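Local structure of uncharacterized protein (Aeromonas hydrophila J-1, 6R1J) at residues A[58-63]-A[260-265]. The protein is AhlC, one component of the tripartite alpha-pore-forming toxin AHL, captured here in a soluble form. The protein carries 3 engineered substitutions. Residues are numbered along the deposited sequence; the frame is centred on the assembly and turned at random.
Sequences FAARLE and TLQVDA. With NA (sodium ion), chain C.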
loop_
_atom_site.group_PDB
_atom_site.type_symbol
_atom_site.label_atom_id
_atom_site.label_comp_id
_atom_site.label_asym_id
_atom_site.label_seq_id
_atom_site.Cartn_x
_atom_site.Cartn_y
_atom_site.Cartn_z
ATOM N N PHE A 58 -15.131 -11.510 39.122
ATOM C CA PHE A 58 -15.316 -10.353 40.012
ATOM C C PHE A 58 -16.648 -9.680 39.703
ATOM O O PHE A 58 -17.403 -9.359 40.673
ATOM C CB PHE A 58 -14.157 -9.363 39.846
ATOM C CG PHE A 58 -14.473 -7.965 40.288
ATOM C CD1 PHE A 58 -14.375 -7.596 41.615
ATOM C CD2 PHE A 58 -14.910 -7.028 39.371
ATOM C CE1 PHE A 58 -14.699 -6.312 42.018
ATOM C CE2 PHE A 58 -15.237 -5.750 39.781
ATOM C CZ PHE A 58 -15.131 -5.394 41.104
ATOM N N ALA A 59 -16.927 -9.428 38.413
ATOM C CA ALA A 59 -18.134 -8.666 38.035
ATOM C C ALA A 59 -19.386 -9.492 38.389
ATOM O O ALA A 59 -20.306 -8.897 38.909
ATOM C CB ALA A 59 -18.105 -8.259 36.605
ATOM N N ALA A 60 -19.381 -10.796 38.147
ATOM C CA ALA A 60 -20.550 -11.673 38.419
ATOM C C ALA A 60 -20.842 -11.620 39.923
ATOM O O ALA A 60 -21.985 -11.369 40.298
ATOM C CB ALA A 60 -20.293 -13.073 37.955
ATOM N N ARG A 61 -19.817 -11.752 40.754
ATOM C CA ARG A 61 -20.005 -11.698 42.223
ATOM C C ARG A 61 -20.527 -10.313 42.631
ATOM O O ARG A 61 -21.522 -10.247 43.419
ATOM C CB ARG A 61 -18.712 -12.123 42.901
ATOM C CG ARG A 61 -18.587 -11.695 44.355
ATOM C CD ARG A 61 -17.288 -12.187 44.965
ATOM N NE ARG A 61 -17.120 -11.578 46.275
ATOM C CZ ARG A 61 -17.511 -12.111 47.424
ATOM N NH1 ARG A 61 -17.338 -11.443 48.554
ATOM N NH2 ARG A 61 -18.050 -13.315 47.450
ATOM N N LEU A 62 -19.944 -9.223 42.126
ATOM C CA LEU A 62 -20.373 -7.874 42.548
ATOM C C LEU A 62 -21.777 -7.553 42.003
ATOM O O LEU A 62 -22.514 -6.849 42.698
ATOM C CB LEU A 62 -19.342 -6.818 42.135
ATOM C CG LEU A 62 -19.675 -5.396 42.578
ATOM C CD1 LEU A 62 -19.868 -5.298 44.077
ATOM C CD2 LEU A 62 -18.597 -4.433 42.122
ATOM N N GLU A 63 -22.123 -8.000 40.793
ATOM C CA GLU A 63 -23.480 -7.778 40.229
ATOM C C GLU A 63 -24.545 -8.299 41.217
ATOM O O GLU A 63 -25.496 -7.525 41.537
ATOM C CB GLU A 63 -23.657 -8.476 38.887
ATOM C CG GLU A 63 -25.055 -8.308 38.333
ATOM C CD GLU A 63 -25.330 -9.044 37.023
ATOM O OE1 GLU A 63 -26.157 -8.561 36.279
ATOM O OE2 GLU A 63 -24.645 -10.024 36.735
ATOM N N THR A 260 -21.262 -3.038 32.456
ATOM C CA THR A 260 -20.332 -2.597 31.390
ATOM C C THR A 260 -19.139 -3.549 31.362
ATOM O O THR A 260 -18.760 -3.982 30.285
ATOM C CB THR A 260 -20.002 -1.110 31.511
ATOM O OG1 THR A 260 -21.263 -0.446 31.452
ATOM C CG2 THR A 260 -19.111 -0.610 30.382
ATOM N N LEU A 261 -18.520 -3.877 32.488
ATOM C CA LEU A 261 -17.347 -4.793 32.469
ATOM C C LEU A 261 -17.700 -6.122 31.801
ATOM O O LEU A 261 -16.856 -6.711 31.070
ATOM C CB LEU A 261 -16.942 -5.113 33.901
ATOM C CG LEU A 261 -16.216 -4.048 34.676
ATOM C CD1 LEU A 261 -16.038 -4.518 36.107
ATOM C CD2 LEU A 261 -14.872 -3.712 34.031
ATOM N N GLN A 262 -18.876 -6.651 32.139
ATOM C CA GLN A 262 -19.298 -7.996 31.654
ATOM C C GLN A 262 -19.423 -7.928 30.146
ATOM O O GLN A 262 -19.096 -8.906 29.492
ATOM C CB GLN A 262 -20.608 -8.458 32.297
ATOM C CG GLN A 262 -20.482 -8.545 33.796
ATOM C CD GLN A 262 -21.803 -8.837 34.476
ATOM O OE1 GLN A 262 -22.811 -8.151 34.281
ATOM N NE2 GLN A 262 -21.786 -9.873 35.292
ATOM N N VAL A 263 -19.874 -6.800 29.622
ATOM C CA VAL A 263 -20.001 -6.671 28.153
ATOM C C VAL A 263 -18.593 -6.557 27.572
ATOM O O VAL A 263 -18.292 -7.281 26.656
ATOM C CB VAL A 263 -20.880 -5.473 27.756
ATOM C CG1 VAL A 263 -20.797 -5.207 26.269
ATOM C CG2 VAL A 263 -22.329 -5.667 28.167
ATOM N N ASP A 264 -17.768 -5.663 28.115
ATOM C CA ASP A 264 -16.438 -5.331 27.548
ATOM C C ASP A 264 -15.462 -6.509 27.646
ATOM O O ASP A 264 -14.671 -6.696 26.700
ATOM C CB ASP A 264 -15.913 -4.047 28.194
ATOM C CG ASP A 264 -16.691 -2.822 27.717
ATOM O OD1 ASP A 264 -17.541 -2.949 26.787
ATOM O OD2 ASP A 264 -16.456 -1.738 28.254
ATOM N N ALA A 265 -15.517 -7.298 28.710
ATOM C CA ALA A 265 -14.565 -8.412 28.920
ATOM C C ALA A 265 -15.159 -9.729 28.434
ATOM O O ALA A 265 -14.534 -10.770 28.657
ATOM C CB ALA A 265 -14.179 -8.461 30.366
HETATM NA NA NA C . -15.458 -1.952 30.396
#
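The carboxylate of Glu63 is held by two groups at once. Its OE2 accepts a hydrogen bond from Gln262 NE2 at 3.2 Å, with an N-H...O angle of 161°. The donor lies above the carboxylate plane, while OE2 sits close to the plane of the amide. The two side chains cross at about a right angle. OE1 of Glu63 forms a salt bridge with Arg259 NE, one turn earlier on the helix of Gln262. This charge probably helps to keep the carboxylate ionised.

The side chains of Glu63 and Gln262 are both extended beyond CG. Gln262 has CG anti to its carbonyl carbon (chi1 -60°), and this methylene rests on Ala59 CB at 3.7 Å. Gln262 NE2 lies 3.8 Å from Ala60 CA. On the buried side, Leu261 CD1 meets the edge of the Phe58 ring, near its plane, 4.0 Å from CE2. Leu261 CD1 also lies 4.3 Å from Ala59 CB. The small alanine faces the other helix where the backbones come nearest.

Asp264 OD2 binds a sodium ion at 2.4 Å, together with Thr224. The short axes of the two segments run roughly antiparallel (152°) and come within 9.7 Å at their closest, as in a helical bundle. Helix 163-236 packs against Phe58 through Leu228 and against Leu261 through Thr224 and Ile225, and helix 78-157 adds Ile92 and Ile95 around Phe58.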